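Local atomic coordinates of N-acetylglucosamine-6-phosphate deacetylase (Mycobacterium smegmatis, PDB entry 6FV4), a protein that probably removes the acetyl group from N-acetylglucosamine-6-phosphate by metal-assisted hydrolysis, releasing glucosamine-6-phosphate and acetate. Residues V105-T110 with G134-G139; G79-A84 with S121-Q126; M17-D22 with R57-A62. The protein carries 1 engineered substitution. One frame throughout, in Å; residues are numbered along the deposited sequence.

Contact 1. Residues V105-T110 with G134-G139; sequences VASLVT and GIHLEG. With CD (cadmium ion), chain J; ZN (zinc ion), chain H.
Ser107 and His136, level on two parallel strands, are hydrogen-bonded side chain to side chain, Ser107 OG lying at the ring edge 3.0 Å from His136 ND1. The other ring nitrogen, NE2, bonds to Thr178 on the next strand, so two hydroxyls fix the rotation of the imidazole, which stands edge-to-face to His72. Backbone bonds hold this register: His136 N donates to Ala106 O (2.8 Å), Leu108 N returns a bond to His136 O, and Glu138 N reaches Leu108 O only weakly. Apolar contacts lie on the other face, where Leu108 CD1 touches Leu137 CD2 at 3.8 Å under helix 113-129, which links strands 104-109 and 134-138 into a beta-alpha-beta unit of the amidohydrolase barrel. Further along, Thr110 OG1 sits 3.3 Å from Gly139 CA, too tight for a beta carbon. Metal bonds begin at Glu138: with CG anti to the backbone N (chi1 -171°) and the chain extended, OE1 binds zinc at 2.1 Å and OE2 binds cadmium at 2.4 Å. His72 and His74 share the zinc; His150, His204 and His225 share the cadmium. One carboxylate thus bridges two metals, its charge probably offsetting theirs, with His136 in the second shell.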
loop_
_atom_site.group_PDB
_atom_site.type_symbol
_atom_site.label_atom_id
_atom_site.label_comp_id
_atom_site.label_asym_id
_atom_site.label_seq_id
_atom_site.Cartn_x
_atom_site.Cartn_y
_atom_site.Cartn_z
ATOM N N VAL B 105 16.726 14.844 -15.930
ATOM C CA VAL B 105 15.747 14.911 -17.011
ATOM C C VAL B 105 14.921 16.181 -16.823
ATOM O O VAL B 105 14.225 16.351 -15.809
ATOM C CB VAL B 105 14.883 13.647 -17.084
ATOM C CG1 VAL B 105 13.804 13.800 -18.159
ATOM C CG2 VAL B 105 15.769 12.469 -17.414
ATOM N N ALA B 106 15.045 17.100 -17.774
ATOM C CA ALA B 106 14.447 18.418 -17.635
ATOM C C ALA B 106 12.990 18.356 -18.067
ATOM O O ALA B 106 12.680 17.848 -19.142
ATOM C CB ALA B 106 15.217 19.450 -18.460
ATOM N N SER B 107 12.100 18.857 -17.222
ATOM C CA SER B 107 10.667 18.760 -17.445
ATOM C C SER B 107 10.114 20.079 -17.956
ATOM O O SER B 107 10.532 21.153 -17.516
ATOM C CB SER B 107 9.912 18.386 -16.161
ATOM O OG SER B 107 10.465 17.257 -15.520
ATOM N N LEU B 108 9.120 19.983 -18.832
ATOM C CA LEU B 108 8.400 21.136 -19.335
ATOM C C LEU B 108 6.946 21.017 -18.927
ATOM O O LEU B 108 6.343 19.961 -19.110
ATOM C CB LEU B 108 8.494 21.214 -20.873
ATOM C CG LEU B 108 9.865 21.387 -21.497
ATOM C CD1 LEU B 108 9.740 21.312 -23.016
ATOM C CD2 LEU B 108 10.430 22.746 -21.093
ATOM N N VAL B 109 6.362 22.111 -18.431
ATOM C CA VAL B 109 4.945 22.098 -18.075
ATOM C C VAL B 109 4.093 22.359 -19.311
ATOM O O VAL B 109 4.614 22.680 -20.384
ATOM C CB VAL B 109 4.608 23.127 -16.982
ATOM C CG1 VAL B 109 5.378 22.837 -15.704
ATOM C CG2 VAL B 109 4.871 24.536 -17.490
ATOM N N THR B 110 2.775 22.224 -19.149
ATOM C CA THR B 110 1.820 22.454 -20.226
ATOM C C THR B 110 2.088 23.784 -20.921
ATOM O O THR B 110 2.214 24.828 -20.276
ATOM C CB THR B 110 0.389 22.418 -19.672
ATOM O OG1 THR B 110 0.049 21.076 -19.297
ATOM C CG2 THR B 110 -0.606 22.884 -20.703
ATOM N N GLY B 134 17.913 14.403 -20.999
ATOM C CA GLY B 134 16.653 14.054 -21.615
ATOM C C GLY B 134 15.659 15.147 -21.323
ATOM O O GLY B 134 15.950 16.097 -20.593
ATOM N N ILE B 135 14.472 14.997 -21.909
ATOM C CA ILE B 135 13.366 15.930 -21.727
ATOM C C ILE B 135 12.142 15.154 -21.272
ATOM O O ILE B 135 11.881 14.042 -21.749
ATOM C CB ILE B 135 13.043 16.711 -23.020
ATOM C CG1 ILE B 135 14.283 17.446 -23.540
ATOM C CG2 ILE B 135 11.875 17.688 -22.762
ATOM C CD1 ILE B 135 14.126 18.006 -25.011
ATOM N N HIS B 136 11.386 15.749 -20.363
ATOM C CA HIS B 136 10.124 15.209 -19.894
ATOM C C HIS B 136 9.041 16.232 -20.195
ATOM O O HIS B 136 9.138 17.387 -19.761
ATOM C CB HIS B 136 10.213 14.914 -18.396
ATOM C CG HIS B 136 8.895 14.683 -17.724
ATOM N ND1 HIS B 136 8.671 15.047 -16.414
ATOM C CD2 HIS B 136 7.753 14.089 -18.148
ATOM C CE1 HIS B 136 7.440 14.717 -16.067
ATOM N NE2 HIS B 136 6.865 14.119 -17.093
ATOM N N LEU B 137 8.021 15.823 -20.941
ATOM C CA LEU B 137 6.882 16.700 -21.208
ATOM C C LEU B 137 5.809 16.406 -20.172
ATOM O O LEU B 137 5.052 15.437 -20.302
ATOM C CB LEU B 137 6.351 16.496 -22.620
ATOM C CG LEU B 137 7.420 16.569 -23.716
ATOM C CD1 LEU B 137 6.769 16.299 -25.055
ATOM C CD2 LEU B 137 8.104 17.915 -23.690
ATOM N N GLU B 138 5.755 17.235 -19.130
ATOM C CA GLU B 138 4.680 17.157 -18.135
ATOM C C GLU B 138 3.551 18.092 -18.563
ATOM O O GLU B 138 3.326 19.167 -18.001
ATOM C CB GLU B 138 5.188 17.501 -16.748
ATOM C CG GLU B 138 4.109 17.202 -15.683
ATOM C CD GLU B 138 4.565 17.468 -14.288
ATOM O OE1 GLU B 138 5.403 18.357 -14.125
ATOM O OE2 GLU B 138 4.076 16.794 -13.358
ATOM N N GLY B 139 2.839 17.649 -19.595
ATOM C CA GLY B 139 1.885 18.482 -20.284
ATOM C C GLY B 139 2.230 18.522 -21.762
ATOM O O GLY B 139 3.366 18.251 -22.161
HETATM CD CD CD J . 3.172 18.277 -11.669
HETATM ZN ZN ZN H . 6.641 18.657 -12.492
HETATM O O HOH W 1 2.107 19.395 -9.586
#

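Contact 2. Residues G79-A84 with S121-Q126; sequences GNFSAA and SGLARQ
The Phe81 ring is met at a slant by Leu123 CD2, 4.5 Å from Phe81 CD1, while Thr89 and Ala92 of helix 86-98, Ile132 and Ala106 pack around the same ring. The other flat group, the amide of Gln126, lies beside the end of residues 79-84, with Gln126 NE2 4.3 Å from Ala84 C. Polar partners just beyond that segment hold both ends of the amide: NE2 bonds to Asp86 and OE1 to Thr89, which suits glutamine, with its donor and acceptor side by side.

Leu123 and Ala84 share most of the contact. Leu123 CG stands anti to its own carbonyl carbon (chi1 -79°), and this swings the branched end toward residues 79-84, where CD2 comes within 3.6 Å of Phe81 O and CD1 lies 4.3 Å from Phe81 CB. That carbonyl oxygen accepts Ala84 N at 2.8 Å within the short 3-10 turn of residues 81-83, so the methyl rests against an oxygen that already has a hydrogen-bond partner. In the metal-dependent hydrolase barrel this turn leads from the hairpin strand 79-80, paired with strand 63-76, into helix 86-98. Helix 113-129 is the next helix of the barrel wall, and Phe81 and Leu123 both reach Thr89 of helix 86-98.

Small residues let the two backbones come close. Ala84 CB is 4.2 Å from Gly122 CA, on the side of the helix facing the turn; a beta carbon there would crowd this methyl. On the solvent side, Arg125 forms a salt bridge with Asp86.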
loop_
_atom_site.group_PDB
_atom_site.type_symbol
_atom_site.label_atom_id
_atom_site.label_comp_id
_atom_site.label_asym_id
_atom_site.label_seq_id
_atom_site.Cartn_x
_atom_site.Cartn_y
_atom_site.Cartn_z
ATOM N N GLY B 79 17.183 29.309 -12.536
ATOM C CA GLY B 79 16.940 28.961 -13.927
ATOM C C GLY B 79 15.733 28.056 -14.105
ATOM O O GLY B 79 15.533 27.113 -13.347
ATOM N N ASN B 80 14.933 28.356 -15.117
ATOM C CA ASN B 80 13.826 27.507 -15.551
ATOM C C ASN B 80 14.221 26.776 -16.826
ATOM O O ASN B 80 14.646 27.417 -17.797
ATOM C CB ASN B 80 12.573 28.346 -15.816
ATOM C CG ASN B 80 11.657 28.440 -14.613
ATOM O OD1 ASN B 80 11.134 27.424 -14.140
ATOM N ND2 ASN B 80 11.447 29.661 -14.115
ATOM N N PHE B 81 14.074 25.443 -16.838
ATOM C CA PHE B 81 14.276 24.719 -18.097
ATOM C C PHE B 81 13.289 25.169 -19.166
ATOM O O PHE B 81 13.645 25.218 -20.350
ATOM C CB PHE B 81 14.177 23.204 -17.886
ATOM C CG PHE B 81 15.300 22.633 -17.073
ATOM C CD1 PHE B 81 16.614 22.894 -17.402
ATOM C CD2 PHE B 81 15.034 21.844 -15.959
ATOM C CE1 PHE B 81 17.649 22.378 -16.642
ATOM C CE2 PHE B 81 16.060 21.314 -15.203
ATOM C CZ PHE B 81 17.367 21.580 -15.529
ATOM N N SER B 82 12.062 25.546 -18.777
ATOM C CA SER B 82 11.091 26.039 -19.753
ATOM C C SER B 82 11.555 27.296 -20.498
ATOM O O SER B 82 10.961 27.632 -21.529
ATOM C CB SER B 82 9.752 26.319 -19.072
ATOM O OG SER B 82 9.890 27.347 -18.111
ATOM N N ALA B 83 12.585 27.996 -20.005
ATOM C CA ALA B 83 13.183 29.096 -20.760
ATOM C C ALA B 83 13.941 28.597 -21.985
ATOM O O ALA B 83 14.005 29.296 -23.008
ATOM C CB ALA B 83 14.125 29.898 -19.860
ATOM N N ALA B 84 14.530 27.403 -21.888
ATOM C CA ALA B 84 15.273 26.774 -22.979
ATOM C C ALA B 84 16.378 27.689 -23.492
ATOM O O ALA B 84 16.537 27.894 -24.696
ATOM C CB ALA B 84 14.337 26.348 -24.116
ATOM N N SER B 121 12.877 22.094 -28.960
ATOM C CA SER B 121 14.030 22.319 -29.829
ATOM C C SER B 121 15.226 22.855 -29.052
ATOM O O SER B 121 16.352 22.367 -29.210
ATOM C CB SER B 121 13.670 23.295 -30.960
ATOM O OG SER B 121 12.847 22.677 -31.926
ATOM N N GLY B 122 15.002 23.868 -28.209
ATOM C CA GLY B 122 16.099 24.437 -27.438
ATOM C C GLY B 122 16.674 23.499 -26.386
ATOM O O GLY B 122 17.888 23.488 -26.145
ATOM N N LEU B 123 15.818 22.720 -25.714
ATOM C CA LEU B 123 16.361 21.801 -24.716
ATOM C C LEU B 123 17.093 20.637 -25.380
ATOM O O LEU B 123 18.069 20.120 -24.823
ATOM C CB LEU B 123 15.249 21.278 -23.788
ATOM C CG LEU B 123 14.723 22.157 -22.651
ATOM C CD1 LEU B 123 13.756 21.359 -21.745
ATOM C CD2 LEU B 123 15.866 22.720 -21.815
ATOM N N ALA B 124 16.642 20.207 -26.565
ATOM C CA ALA B 124 17.333 19.121 -27.265
ATOM C C ALA B 124 18.791 19.481 -27.545
ATOM O O ALA B 124 19.669 18.615 -27.516
ATOM C CB ALA B 124 16.611 18.793 -28.574
ATOM N N ARG B 125 19.068 20.758 -27.806
ATOM C CA ARG B 125 20.448 21.186 -28.018
ATOM C C ARG B 125 21.267 21.054 -26.735
ATOM O O ARG B 125 22.455 20.695 -26.768
ATOM C CB ARG B 125 20.465 22.628 -28.540
ATOM C CG ARG B 125 21.862 23.190 -28.738
ATOM C CD ARG B 125 21.827 24.600 -29.357
ATOM N NE ARG B 125 23.061 25.297 -29.019
ATOM C CZ ARG B 125 23.191 26.087 -27.961
ATOM N NH1 ARG B 125 22.145 26.299 -27.169
ATOM N NH2 ARG B 125 24.356 26.674 -27.700
ATOM N N GLN B 126 20.654 21.326 -25.589
ATOM C CA GLN B 126 21.387 21.135 -24.341
ATOM C C GLN B 126 21.512 19.665 -23.952
ATOM O O GLN B 126 22.484 19.295 -23.285
ATOM C CB GLN B 126 20.736 21.954 -23.235
ATOM C CG GLN B 126 21.137 23.425 -23.334
ATOM C CD GLN B 126 20.015 24.338 -22.977
ATOM O OE1 GLN B 126 19.003 23.900 -22.435
ATOM N NE2 GLN B 126 20.179 25.622 -23.261
#

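Contact 3. Residues M17-D22 with R57-A62; sequences MLLTAD and RNLGAA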
loop_
_atom_site.group_PDB
_atom_site.type_symbol
_atom_site.label_atom_id
_atom_site.label_comp_id
_atom_site.label_asym_id
_atom_site.label_seq_id
_atom_site.Cartn_x
_atom_site.Cartn_y
_atom_site.Cartn_z
ATOM N N MET B 17 42.961 6.630 -10.988
ATOM C CA MET B 17 42.765 7.255 -9.682
ATOM C C MET B 17 42.097 6.268 -8.738
ATOM O O MET B 17 41.053 5.698 -9.068
ATOM C CB MET B 17 41.907 8.518 -9.787
ATOM C CG MET B 17 41.393 9.020 -8.425
ATOM S SD MET B 17 40.097 10.293 -8.501
ATOM C CE MET B 17 40.389 11.001 -10.121
ATOM N N LEU B 18 42.685 6.088 -7.562
ATOM C CA LEU B 18 42.184 5.156 -6.566
ATOM C C LEU B 18 41.557 5.936 -5.414
ATOM O O LEU B 18 42.239 6.712 -4.739
ATOM C CB LEU B 18 43.311 4.257 -6.061
ATOM C CG LEU B 18 42.860 3.042 -5.262
ATOM C CD1 LEU B 18 41.672 2.381 -5.948
ATOM C CD2 LEU B 18 44.007 2.064 -5.118
ATOM N N LEU B 19 40.264 5.728 -5.196
ATOM C CA LEU B 19 39.524 6.363 -4.117
ATOM C C LEU B 19 39.145 5.329 -3.069
ATOM O O LEU B 19 38.736 4.218 -3.414
ATOM C CB LEU B 19 38.246 7.013 -4.642
ATOM C CG LEU B 19 38.358 8.280 -5.461
ATOM C CD1 LEU B 19 36.965 8.685 -5.909
ATOM C CD2 LEU B 19 38.985 9.346 -4.591
ATOM N N THR B 20 39.253 5.695 -1.797
ATOM C CA THR B 20 38.768 4.853 -0.706
ATOM C C THR B 20 37.781 5.622 0.157
ATOM O O THR B 20 37.878 6.843 0.305
ATOM C CB THR B 20 39.886 4.351 0.224
ATOM O OG1 THR B 20 40.601 5.469 0.764
ATOM C CG2 THR B 20 40.841 3.405 -0.490
ATOM N N ALA B 21 36.851 4.887 0.757
ATOM C CA ALA B 21 35.918 5.468 1.707
ATOM C C ALA B 21 35.527 4.397 2.709
ATOM O O ALA B 21 35.622 3.203 2.430
ATOM C CB ALA B 21 34.678 6.028 1.008
ATOM N N ASP B 22 35.068 4.836 3.881
ATOM C CA ASP B 22 34.616 3.888 4.893
ATOM C C ASP B 22 33.463 3.026 4.389
ATOM O O ASP B 22 33.359 1.852 4.765
ATOM C CB ASP B 22 34.195 4.637 6.154
ATOM C CG ASP B 22 35.288 4.679 7.204
ATOM O OD1 ASP B 22 36.460 4.392 6.868
ATOM O OD2 ASP B 22 34.972 5.004 8.370
ATOM N N ARG B 57 43.120 9.363 -3.084
ATOM C CA ARG B 57 42.384 10.156 -2.106
ATOM C C ARG B 57 41.606 9.224 -1.195
ATOM O O ARG B 57 40.789 8.420 -1.659
ATOM C CB ARG B 57 41.450 11.155 -2.784
ATOM C CG ARG B 57 40.840 12.144 -1.800
ATOM C CD ARG B 57 39.742 12.934 -2.454
ATOM N NE ARG B 57 40.220 13.638 -3.639
ATOM C CZ ARG B 57 40.560 14.920 -3.646
ATOM N NH1 ARG B 57 40.466 15.619 -2.523
ATOM N NH2 ARG B 57 40.982 15.499 -4.769
ATOM N N ASN B 58 41.870 9.321 0.098
ATOM C CA ASN B 58 41.083 8.614 1.090
ATOM C C ASN B 58 39.987 9.558 1.554
ATOM O O ASN B 58 40.274 10.619 2.114
ATOM C CB ASN B 58 41.954 8.149 2.254
ATOM C CG ASN B 58 41.199 7.267 3.232
ATOM O OD1 ASN B 58 40.021 6.938 3.027
ATOM N ND2 ASN B 58 41.884 6.853 4.293
ATOM N N LEU B 59 38.738 9.183 1.303
ATOM C CA LEU B 59 37.634 10.030 1.726
ATOM C C LEU B 59 37.330 9.883 3.208
ATOM O O LEU B 59 36.532 10.658 3.743
ATOM C CB LEU B 59 36.408 9.721 0.872
ATOM C CG LEU B 59 36.692 10.061 -0.597
ATOM C CD1 LEU B 59 35.699 9.396 -1.540
ATOM C CD2 LEU B 59 36.719 11.572 -0.798
ATOM N N GLY B 60 37.958 8.921 3.878
ATOM C CA GLY B 60 37.817 8.813 5.319
ATOM C C GLY B 60 36.463 8.274 5.720
ATOM O O GLY B 60 35.938 7.329 5.120
ATOM N N ALA B 61 35.881 8.894 6.749
ATOM C CA ALA B 61 34.607 8.441 7.287
ATOM C C ALA B 61 33.446 9.005 6.483
ATOM O O ALA B 61 32.530 9.618 7.043
ATOM C CB ALA B 61 34.474 8.846 8.753
ATOM N N ALA B 62 33.480 8.816 5.172
ATOM C CA ALA B 62 32.420 9.259 4.284
ATOM C C ALA B 62 31.730 8.053 3.668
ATOM O O ALA B 62 32.307 6.965 3.577
ATOM C CB ALA B 62 32.980 10.168 3.186
#
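Thr20 and Asn58 face each other across a short parallel pair of strands, and the threonine hydroxyl donates to the asparagine amide: Thr20 OG1 lies 2.8 Å from Asn58 OD1. The donor stands well above the plane of the amide. Gly60 N approaches the same oxygen from the opposite face at 3.0 Å, closing an Asx turn, so two bonds grip OD1. Asparagine suits this place because its short side chain can reach both partners, with CG anti to the backbone N (chi1 -173°) carrying the amide toward Thr20.

Alongside, Leu19 and Arg57 point the same way, and Leu19 CD2 packs 3.6 Å from Arg57 CB, against the aliphatic root of the arginine. The main chain sets this register: Arg57 N donates to Leu18 O, Thr20 N to Arg57 O, and Leu59 N to Thr20 O at 2.7 Å. Gly60, which closes the Asx turn, has positive phi (74°), an inverse gamma turn centred on Ala61 follows, and Asp22 N picks up Gly60 O at 2.9 Å. Ala21 CB also meets Leu59 CB at 4.1 Å.

Further out, Asp56 receives Leu18 N. Strand 57-58 is an outermost strand of a four-stranded sheet, strand 16-21 lies between it and strand 34-39, and Leu59 and Ala62 turn to Val375 of strand 373-376, while Ala21 and Leu59 touch Val64 of strand 63-76.

In the fold
Contacts 1 and 2 are neighbours in the catalytic barrel, their centres about 10 Å apart. Strands 104-109 and 134-138 of contact 1 flank helix 113-129 in sequence, and contact 2 packs onto their outer face: Ala106 CB lies 3.5 Å from Phe81 CD2, and Leu108 CD2 lies 3.7 Å from Leu123 CD1. Contact 1 carries the metal-bridging glutamate, whereas the Phe81 side chain in contact 2 is about 10 Å from the zinc. The predicted proton donor/acceptor position is occupied by the engineered Ala283. Contact 3 belongs to the small beta sheet beside the barrel, its centre about 37 Å from that of contact 1, away from the active site.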